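Local coordinates for C3-degrading proteinase (CppA protein) (PDB 3E0R), which probably degrades complement component C3 in Streptococcus pneumoniae and carries two regions related to the glyoxalase clan, at residues R66-R71 with T191-L196; S154-L159 with D177-Q182; Q213-T218 with K227-K232. All coordinates share one frame; numbering follows the deposited sequence.

Contact 1: residues R66-R71 with T191-L196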
loop_
_atom_site.group_PDB
_atom_site.type_symbol
_atom_site.label_atom_id
_atom_site.label_comp_id
_atom_site.label_asym_id
_atom_site.label_seq_id
_atom_site.Cartn_x
_atom_site.Cartn_y
_atom_site.Cartn_z
ATOM N N ARG A 66 15.224 -1.551 -11.488
ATOM C CA ARG A 66 15.326 -2.992 -11.464
ATOM C C ARG A 66 14.497 -3.631 -10.374
ATOM O O ARG A 66 13.935 -2.965 -9.522
ATOM C CB ARG A 66 16.791 -3.444 -11.342
ATOM C CG ARG A 66 17.419 -3.107 -10.024
ATOM C CD ARG A 66 18.686 -3.878 -9.761
ATOM N NE ARG A 66 19.283 -3.368 -8.532
ATOM C CZ ARG A 66 19.021 -3.811 -7.310
ATOM N NH1 ARG A 66 19.610 -3.235 -6.270
ATOM N NH2 ARG A 66 18.178 -4.818 -7.105
ATOM N N LYS A 67 14.432 -4.952 -10.443
ATOM C CA LYS A 67 13.654 -5.773 -9.564
ATOM C C LYS A 67 14.397 -5.874 -8.220
ATOM O O LYS A 67 15.623 -5.991 -8.188
ATOM C CB LYS A 67 13.502 -7.155 -10.218
ATOM C CG LYS A 67 12.122 -7.815 -10.058
ATOM C CD LYS A 67 11.017 -7.287 -11.060
ATOM C CE LYS A 67 9.935 -8.400 -11.455
ATOM N NZ LYS A 67 8.440 -7.989 -11.402
ATOM N N VAL A 68 13.658 -5.837 -7.114
ATOM C CA VAL A 68 14.247 -6.157 -5.791
ATOM C C VAL A 68 14.813 -7.593 -5.772
ATOM O O VAL A 68 14.263 -8.510 -6.373
ATOM C CB VAL A 68 13.246 -5.949 -4.585
ATOM C CG1 VAL A 68 13.939 -6.277 -3.215
ATOM C CG2 VAL A 68 12.640 -4.528 -4.595
ATOM N N GLU A 69 15.962 -7.741 -5.125
ATOM C CA GLU A 69 16.507 -9.031 -4.781
ATOM C C GLU A 69 16.307 -9.203 -3.282
ATOM O O GLU A 69 16.777 -8.395 -2.460
ATOM C CB GLU A 69 18.008 -9.131 -5.111
ATOM C CG GLU A 69 18.334 -9.067 -6.613
ATOM C CD GLU A 69 17.841 -10.302 -7.379
ATOM O OE1 GLU A 69 18.058 -11.452 -6.856
ATOM O OE2 GLU A 69 17.247 -10.110 -8.492
ATOM N N GLY A 70 15.601 -10.271 -2.931
ATOM C CA GLY A 70 15.334 -10.560 -1.532
ATOM C C GLY A 70 14.054 -9.891 -1.117
ATOM O O GLY A 70 13.194 -9.609 -1.930
ATOM N N ARG A 71 13.936 -9.674 0.181
ATOM C CA ARG A 71 12.738 -9.121 0.747
ATOM C C ARG A 71 12.568 -7.708 0.222
ATOM O O ARG A 71 13.565 -6.961 -0.007
ATOM C CB ARG A 71 12.782 -9.162 2.279
ATOM C CG ARG A 71 12.200 -10.409 2.837
ATOM C CD ARG A 71 12.290 -10.478 4.348
ATOM N NE ARG A 71 11.696 -11.723 4.823
ATOM C CZ ARG A 71 11.337 -11.982 6.076
ATOM N NH1 ARG A 71 11.480 -11.075 7.035
ATOM N NH2 ARG A 71 10.821 -13.171 6.366
ATOM N N THR A 191 14.791 5.221 -6.207
ATOM C CA THR A 191 14.889 5.192 -7.650
ATOM C C THR A 191 15.473 3.861 -8.157
ATOM O O THR A 191 15.410 3.582 -9.353
ATOM C CB THR A 191 15.838 6.293 -8.112
ATOM O OG1 THR A 191 17.080 6.114 -7.428
ATOM C CG2 THR A 191 15.289 7.661 -7.778
ATOM N N VAL A 192 16.053 3.054 -7.270
ATOM C CA VAL A 192 16.856 1.914 -7.720
ATOM C C VAL A 192 15.982 0.702 -8.138
ATOM O O VAL A 192 16.325 -0.001 -9.135
ATOM C CB VAL A 192 18.006 1.533 -6.695
ATOM C CG1 VAL A 192 18.727 0.218 -7.101
ATOM C CG2 VAL A 192 19.041 2.712 -6.542
ATOM N N THR A 193 14.879 0.493 -7.409
ATOM C CA THR A 193 14.077 -0.735 -7.482
ATOM C C THR A 193 12.611 -0.401 -7.621
ATOM O O THR A 193 12.222 0.717 -7.282
ATOM C CB THR A 193 14.246 -1.604 -6.190
ATOM O OG1 THR A 193 13.906 -0.797 -5.046
ATOM C CG2 THR A 193 15.724 -2.186 -6.057
ATOM N N TRP A 194 11.803 -1.353 -8.100
ATOM C CA TRP A 194 10.297 -1.278 -8.013
ATOM C C TRP A 194 9.812 -1.714 -6.654
ATOM O O TRP A 194 9.828 -2.905 -6.333
ATOM C CB TRP A 194 9.626 -2.132 -9.113
ATOM C CG TRP A 194 9.859 -1.569 -10.524
ATOM C CD1 TRP A 194 9.326 -0.412 -11.047
ATOM C CD2 TRP A 194 10.716 -2.114 -11.559
ATOM N NE1 TRP A 194 9.793 -0.210 -12.325
ATOM C CE2 TRP A 194 10.618 -1.252 -12.676
ATOM C CE3 TRP A 194 11.509 -3.268 -11.662
ATOM C CZ2 TRP A 194 11.299 -1.489 -13.855
ATOM C CZ3 TRP A 194 12.187 -3.509 -12.840
ATOM C CH2 TRP A 194 12.080 -2.615 -13.927
ATOM N N ASP A 195 9.433 -0.775 -5.797
ATOM C CA ASP A 195 9.080 -1.127 -4.398
ATOM C C ASP A 195 8.230 -0.010 -3.858
ATOM O O ASP A 195 7.967 0.913 -4.581
ATOM C CB ASP A 195 10.352 -1.244 -3.533
ATOM C CG ASP A 195 10.157 -2.115 -2.264
ATOM O OD1 ASP A 195 9.020 -2.433 -1.813
ATOM O OD2 ASP A 195 11.196 -2.507 -1.749
ATOM N N LEU A 196 7.864 -0.083 -2.580
ATOM C CA LEU A 196 7.343 1.061 -1.849
ATOM C C LEU A 196 8.376 2.234 -1.810
ATOM O O LEU A 196 9.498 2.063 -1.303
ATOM C CB LEU A 196 6.964 0.630 -0.396
ATOM C CG LEU A 196 6.501 1.744 0.572
ATOM C CD1 LEU A 196 5.021 2.229 0.275
ATOM C CD2 LEU A 196 6.699 1.281 2.009
HETATM O O HOH W 1 10.967 -5.303 -7.478
#
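An isolated beta bridge between Arg66 and Thr193 joins two irregular loops, one in the N-terminal and the other in the C-terminal CppA family region. Arg66 uses both backbone polar atoms: its N donates to Val192 O (3.0 Å), and its O accepts from Trp194 N (3.0 Å). The same oxygen receives a CA-H...O contact from Thr193 CA.

Outside the bridge, the Arg66 side chain lies beside those of Val192 and Thr193, pointing the same way. With chi1 at 68°, CG stands between the backbone N and the carbonyl carbon, 3.4 Å from Val192 O. Thr193 CG2 sits over one face of the guanidinium, 3.6 Å above its plane, while Val192 CG1 approaches obliquely; NH2 forms a salt bridge with Asp185. The Trp194 indole rests against the Arg66 backbone, its CE3 3.2 Å from Arg66 O, and its NE1 is hydrogen-bonded to Ala60 O. Val68 CG2 reaches Thr193 CB (3.7 Å), the two side chains crossing obliquely, and a water accepts from Val68 N and donates to Trp194 O. Such a lone bridge, flanked by side-chain packing, is a loop-to-loop junction between the two halves of the chain.

Contact 2: residues S154-L159 with D177-Q182; sequences SMELHL and DFIPAQ
Residues Glu156 to Leu159 pair in parallel with Asp177 to Pro180, the strand axes 4.5 Å apart at their closest and inclined at 31°. Leu157 bonds to the residues before and after Phe178: its N donates to Asp177 O (2.7 Å) and its O accepts from Ile179 N (2.7 Å). Asp177 N to Met155 O and Leu159 N to Ile179 O continue the ladder at either end. These are the two strands of a beta-alpha-beta unit with helix 169-172 in the crossover, and strand 176-180 forms an edge of its mixed sheet.

On one face, the Phe178 ring lies between leucines. Leu157 CB touches Phe178 CD1 obliquely, whereas Leu159 CD2 makes a CH-pi contact over the ring face, 4.2 Å from the centroid. On the other face, Glu156 and Asp177 run side by side with carboxylate planes 57° apart, and their like charges, Glu156 OE2 to Asp177 OD2, are 4.4 Å apart, a repulsion that the salt bridge from Glu156 to Arg76 probably eases. Farther along, Ile179 CG2 meets the edge of the His158 ring at CD2, and Ala181 CB packs against His158 CB (3.6 Å).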
loop_
_atom_site.group_PDB
_atom_site.type_symbol
_atom_site.label_atom_id
_atom_site.label_comp_id
_atom_site.label_asym_id
_atom_site.label_seq_id
_atom_site.Cartn_x
_atom_site.Cartn_y
_atom_site.Cartn_z
ATOM N N SER A 154 -3.828 -1.078 4.733
ATOM C CA SER A 154 -2.747 -1.001 5.715
ATOM C C SER A 154 -1.591 -1.779 5.123
ATOM O O SER A 154 -1.674 -2.252 3.972
ATOM C CB SER A 154 -3.222 -1.522 7.072
ATOM O OG SER A 154 -3.646 -2.853 7.017
HETATM N N MSE A 155 -0.507 -1.922 5.870
HETATM C CA MSE A 155 0.628 -2.675 5.317
HETATM C C MSE A 155 1.581 -3.255 6.349
HETATM O O MSE A 155 1.676 -2.773 7.484
HETATM C CB MSE A 155 1.407 -1.744 4.388
HETATM C CG MSE A 155 2.140 -0.685 5.134
HETATM SE SE MSE A 155 2.415 0.841 4.023
HETATM C CE MSE A 155 0.742 1.792 4.458
ATOM N N GLU A 156 2.304 -4.281 5.934
ATOM C CA GLU A 156 3.418 -4.775 6.700
ATOM C C GLU A 156 4.671 -4.334 5.970
ATOM O O GLU A 156 4.729 -4.451 4.746
ATOM C CB GLU A 156 3.362 -6.275 6.828
ATOM C CG GLU A 156 2.326 -6.742 7.788
ATOM C CD GLU A 156 1.785 -8.118 7.482
ATOM O OE1 GLU A 156 2.337 -8.851 6.632
ATOM O OE2 GLU A 156 0.799 -8.481 8.144
ATOM N N LEU A 157 5.652 -3.788 6.702
ATOM C CA LEU A 157 6.881 -3.276 6.121
ATOM C C LEU A 157 8.058 -4.020 6.668
ATOM O O LEU A 157 8.124 -4.240 7.847
ATOM C CB LEU A 157 7.026 -1.791 6.413
ATOM C CG LEU A 157 5.939 -0.863 5.858
ATOM C CD1 LEU A 157 6.305 0.566 6.087
ATOM C CD2 LEU A 157 5.649 -1.087 4.368
ATOM N N HIS A 158 8.992 -4.410 5.797
ATOM C CA HIS A 158 10.201 -5.088 6.186
ATOM C C HIS A 158 11.279 -4.055 6.554
ATOM O O HIS A 158 11.650 -3.185 5.746
ATOM C CB HIS A 158 10.700 -5.998 5.044
ATOM C CG HIS A 158 9.957 -7.296 4.907
ATOM N ND1 HIS A 158 9.520 -7.770 3.693
ATOM C CD2 HIS A 158 9.633 -8.242 5.820
ATOM C CE1 HIS A 158 8.935 -8.941 3.864
ATOM N NE2 HIS A 158 8.994 -9.254 5.147
ATOM N N LEU A 159 11.765 -4.150 7.790
ATOM C CA LEU A 159 12.718 -3.154 8.344
ATOM C C LEU A 159 13.942 -3.862 8.936
ATOM O O LEU A 159 13.793 -4.712 9.826
ATOM C CB LEU A 159 12.034 -2.268 9.400
ATOM C CG LEU A 159 12.752 -0.982 9.887
ATOM C CD1 LEU A 159 12.812 0.123 8.809
ATOM C CD2 LEU A 159 12.110 -0.415 11.158
ATOM N N ASP A 177 2.688 -2.058 10.165
ATOM C CA ASP A 177 3.310 -3.091 10.966
ATOM C C ASP A 177 4.747 -3.309 10.478
ATOM O O ASP A 177 4.932 -3.623 9.307
ATOM C CB ASP A 177 2.493 -4.361 10.761
ATOM C CG ASP A 177 2.615 -5.304 11.883
ATOM O OD1 ASP A 177 2.651 -4.799 13.035
ATOM O OD2 ASP A 177 2.638 -6.550 11.641
ATOM N N PHE A 178 5.756 -3.162 11.347
ATOM C CA PHE A 178 7.150 -3.388 10.936
ATOM C C PHE A 178 7.595 -4.808 11.252
ATOM O O PHE A 178 7.533 -5.241 12.378
ATOM C CB PHE A 178 8.125 -2.411 11.605
ATOM C CG PHE A 178 8.103 -1.050 11.026
ATOM C CD1 PHE A 178 8.545 -0.827 9.736
ATOM C CD2 PHE A 178 7.628 0.031 11.757
ATOM C CE1 PHE A 178 8.518 0.440 9.189
ATOM C CE2 PHE A 178 7.591 1.304 11.194
ATOM C CZ PHE A 178 8.052 1.510 9.936
ATOM N N ILE A 179 8.090 -5.519 10.256
ATOM C CA ILE A 179 8.629 -6.853 10.452
ATOM C C ILE A 179 10.151 -6.787 10.341
ATOM O O ILE A 179 10.651 -6.242 9.360
ATOM C CB ILE A 179 8.069 -7.801 9.409
ATOM C CG1 ILE A 179 6.558 -7.967 9.643
ATOM C CG2 ILE A 179 8.816 -9.131 9.448
ATOM C CD1 ILE A 179 5.851 -8.651 8.547
ATOM N N PRO A 180 10.887 -7.301 11.365
ATOM C CA PRO A 180 12.339 -7.327 11.220
ATOM C C PRO A 180 12.708 -8.236 10.037
ATOM O O PRO A 180 11.979 -9.191 9.767
ATOM C CB PRO A 180 12.843 -7.859 12.584
ATOM C CG PRO A 180 11.645 -7.730 13.521
ATOM C CD PRO A 180 10.449 -7.876 12.657
ATOM N N ALA A 181 13.791 -7.904 9.320
ATOM C CA ALA A 181 14.054 -8.422 7.987
ATOM C C ALA A 181 15.488 -8.122 7.583
ATOM O O ALA A 181 16.050 -7.130 8.014
ATOM C CB ALA A 181 13.105 -7.807 6.990
ATOM N N GLN A 182 16.081 -8.993 6.779
ATOM C CA GLN A 182 17.368 -8.748 6.149
ATOM C C GLN A 182 17.187 -8.889 4.666
ATOM O O GLN A 182 16.408 -9.721 4.202
ATOM C CB GLN A 182 18.470 -9.743 6.571
ATOM C CG GLN A 182 18.920 -9.611 7.999
ATOM C CD GLN A 182 17.932 -10.282 8.940
ATOM O OE1 GLN A 182 17.569 -11.461 8.736
ATOM N NE2 GLN A 182 17.467 -9.539 9.965
#

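Contact 3: residues Q213-T218 with K227-K232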
loop_
_atom_site.group_PDB
_atom_site.type_symbol
_atom_site.label_atom_id
_atom_site.label_comp_id
_atom_site.label_asym_id
_atom_site.label_seq_id
_atom_site.Cartn_x
_atom_site.Cartn_y
_atom_site.Cartn_z
ATOM N N GLN A 213 12.203 19.789 13.169
ATOM C CA GLN A 213 12.820 19.177 14.361
ATOM C C GLN A 213 12.993 17.671 14.299
ATOM O O GLN A 213 14.074 17.167 14.564
ATOM C CB GLN A 213 12.003 19.549 15.572
ATOM C CG GLN A 213 12.507 18.998 16.835
ATOM C CD GLN A 213 11.825 19.615 18.038
ATOM O OE1 GLN A 213 12.036 19.150 19.162
ATOM N NE2 GLN A 213 11.007 20.686 17.816
ATOM N N LYS A 214 11.922 16.948 13.987
ATOM C CA LYS A 214 11.962 15.474 13.767
ATOM C C LYS A 214 13.057 14.978 12.793
ATOM O O LYS A 214 13.850 14.096 13.127
ATOM C CB LYS A 214 10.581 15.006 13.290
ATOM C CG LYS A 214 10.359 13.481 13.351
ATOM C CD LYS A 214 8.868 13.159 13.128
ATOM C CE LYS A 214 8.647 11.726 12.675
ATOM N NZ LYS A 214 8.957 10.781 13.799
ATOM N N PHE A 215 13.117 15.597 11.624
ATOM C CA PHE A 215 14.023 15.225 10.517
ATOM C C PHE A 215 15.289 16.054 10.405
ATOM O O PHE A 215 15.966 15.993 9.400
ATOM C CB PHE A 215 13.259 15.341 9.193
ATOM C CG PHE A 215 12.146 14.408 9.106
ATOM C CD1 PHE A 215 12.390 13.081 8.787
ATOM C CD2 PHE A 215 10.863 14.818 9.438
ATOM C CE1 PHE A 215 11.358 12.188 8.735
ATOM C CE2 PHE A 215 9.824 13.951 9.383
ATOM C CZ PHE A 215 10.056 12.615 9.037
ATOM N N GLU A 216 15.588 16.804 11.457
ATOM C CA GLU A 216 16.773 17.637 11.588
ATOM C C GLU A 216 18.073 16.901 11.204
ATOM O O GLU A 216 18.994 17.503 10.646
ATOM C CB GLU A 216 16.851 18.103 13.054
ATOM C CG GLU A 216 17.461 19.476 13.338
ATOM C CD GLU A 216 17.484 19.800 14.865
ATOM O OE1 GLU A 216 17.150 18.894 15.694
ATOM O OE2 GLU A 216 17.822 20.958 15.231
ATOM N N SER A 217 18.148 15.613 11.517
ATOM C CA SER A 217 19.346 14.799 11.223
ATOM C C SER A 217 19.455 14.336 9.751
ATOM O O SER A 217 20.212 13.389 9.446
ATOM C CB SER A 217 19.366 13.537 12.124
ATOM O OG SER A 217 18.400 12.567 11.701
ATOM N N THR A 218 18.731 15.005 8.851
ATOM C CA THR A 218 18.451 14.443 7.524
ATOM C C THR A 218 18.044 15.508 6.449
ATOM O O THR A 218 17.817 16.686 6.742
ATOM C CB THR A 218 17.373 13.311 7.674
ATOM O OG1 THR A 218 17.459 12.378 6.583
ATOM C CG2 THR A 218 15.959 13.884 7.745
ATOM N N LYS A 227 2.865 23.934 1.501
ATOM C CA LYS A 227 1.672 23.070 1.525
ATOM C C LYS A 227 1.970 21.676 1.948
ATOM O O LYS A 227 1.059 20.919 2.260
ATOM C CB LYS A 227 0.948 23.025 0.179
ATOM C CG LYS A 227 0.208 24.305 -0.136
ATOM C CD LYS A 227 -0.180 24.386 -1.593
ATOM C CE LYS A 227 -0.780 25.772 -1.926
ATOM N NZ LYS A 227 -0.865 25.998 -3.418
ATOM N N PHE A 228 3.246 21.326 1.974
ATOM C CA PHE A 228 3.640 20.040 2.538
ATOM C C PHE A 228 5.075 20.061 3.004
ATOM O O PHE A 228 5.845 21.021 2.777
ATOM C CB PHE A 228 3.369 18.885 1.519
ATOM C CG PHE A 228 4.178 19.005 0.260
ATOM C CD1 PHE A 228 5.428 18.429 0.170
ATOM C CD2 PHE A 228 3.706 19.716 -0.811
ATOM C CE1 PHE A 228 6.207 18.586 -0.976
ATOM C CE2 PHE A 228 4.469 19.863 -1.959
ATOM C CZ PHE A 228 5.700 19.300 -2.047
ATOM N N PHE A 229 5.421 18.961 3.652
ATOM C CA PHE A 229 6.758 18.687 4.140
ATOM C C PHE A 229 7.098 17.304 3.615
ATOM O O PHE A 229 6.310 16.354 3.747
ATOM C CB PHE A 229 6.774 18.754 5.687
ATOM C CG PHE A 229 8.113 18.410 6.295
ATOM C CD1 PHE A 229 9.000 19.405 6.648
ATOM C CD2 PHE A 229 8.491 17.086 6.441
ATOM C CE1 PHE A 229 10.223 19.068 7.168
ATOM C CE2 PHE A 229 9.688 16.772 6.980
ATOM C CZ PHE A 229 10.569 17.737 7.321
ATOM N N LEU A 230 8.221 17.228 2.917
ATOM C CA LEU A 230 8.756 15.975 2.437
ATOM C C LEU A 230 10.064 15.633 3.166
ATOM O O LEU A 230 11.097 16.322 3.020
ATOM C CB LEU A 230 9.000 16.067 0.928
ATOM C CG LEU A 230 9.616 14.908 0.135
ATOM C CD1 LEU A 230 8.820 13.611 0.317
ATOM C CD2 LEU A 230 9.740 15.325 -1.373
ATOM N N GLY A 231 10.005 14.563 3.962
ATOM C CA GLY A 231 11.168 13.985 4.622
ATOM C C GLY A 231 11.485 12.629 4.033
ATOM O O GLY A 231 10.821 12.131 3.113
ATOM N N LYS A 232 12.509 12.013 4.583
ATOM C CA LYS A 232 13.017 10.751 4.064
ATOM C C LYS A 232 13.380 9.892 5.256
ATOM O O LYS A 232 13.964 10.384 6.218
ATOM C CB LYS A 232 14.257 10.998 3.209
ATOM C CG LYS A 232 14.574 9.884 2.235
ATOM C CD LYS A 232 15.639 10.376 1.276
ATOM C CE LYS A 232 15.658 9.607 0.013
ATOM N NZ LYS A 232 16.080 10.464 -1.151
#
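Phe215 meets Phe229 and the backbone of Gly231 and Lys232 where helix 208-214 gives way to a turn above strand 228-232. Phe215 is the first residue to leave helical backbone angles, and it also opens a type I beta turn that runs to Thr218. Its CB is directed at the strand, and the ring is carried from there.

The closest approach is between the two phenylalanines, with Phe215 CD2 3.4 Å from Phe229 CE2. Phe229 CZ follows close by, 3.6 Å from Phe215 CD2. The ring planes are inclined at 34° and the centroids lie 5.4 Å apart, an oblique meeting, neither stack nor edge-to-face. Phe229 CG lies anti to its backbone N (chi1 177°), on the side of the strand that looks toward Phe215.

Across this contact the Phe215 ring also meets main-chain atoms of Gly231 and Lys232. Gly231, which has no side chain, brings its CA over one face of the ring, 4.4 Å from Phe215 CD1. Lys232 contributes through its carbonyl, O lying 4.0 Å from Phe215 CD1. Thr218, at the close of the turn, brings OG1 to 4.0 Å from the same Lys232 O.

Both rings are packed further by their surroundings. Phe215 also meets Phe166, Tyr220 and, on strand 238-243, Leu239 and Phe241; Phe229 touches Tyr220 and reaches Leu211 on helix 208-214, which thereby packs against a strand held between 220-221 and 238-243 in the eight-stranded mixed sheet.

How the contacts relate
Contact 2 is nested along the chain inside the loop closed by contact 1, and contact 3 follows both. Contacts 1 and 2 have centres 15 Å apart and touch: Leu196 packs on Leu157, and Arg71 on His158, Pro180 and Ala181. Contact 3 lies apart, its centre about 24 Å from that of contact 1 and 22 Å from that of contact 2. Contact 2 belongs to the seven-stranded sheet and contact 3 to the eight-stranded one, whose strand 196-203 begins at the end of contact 1. Of the three, only contact 1 spans the two family regions, adding a loop-to-loop link to halves that already share strands in both mixed sheets.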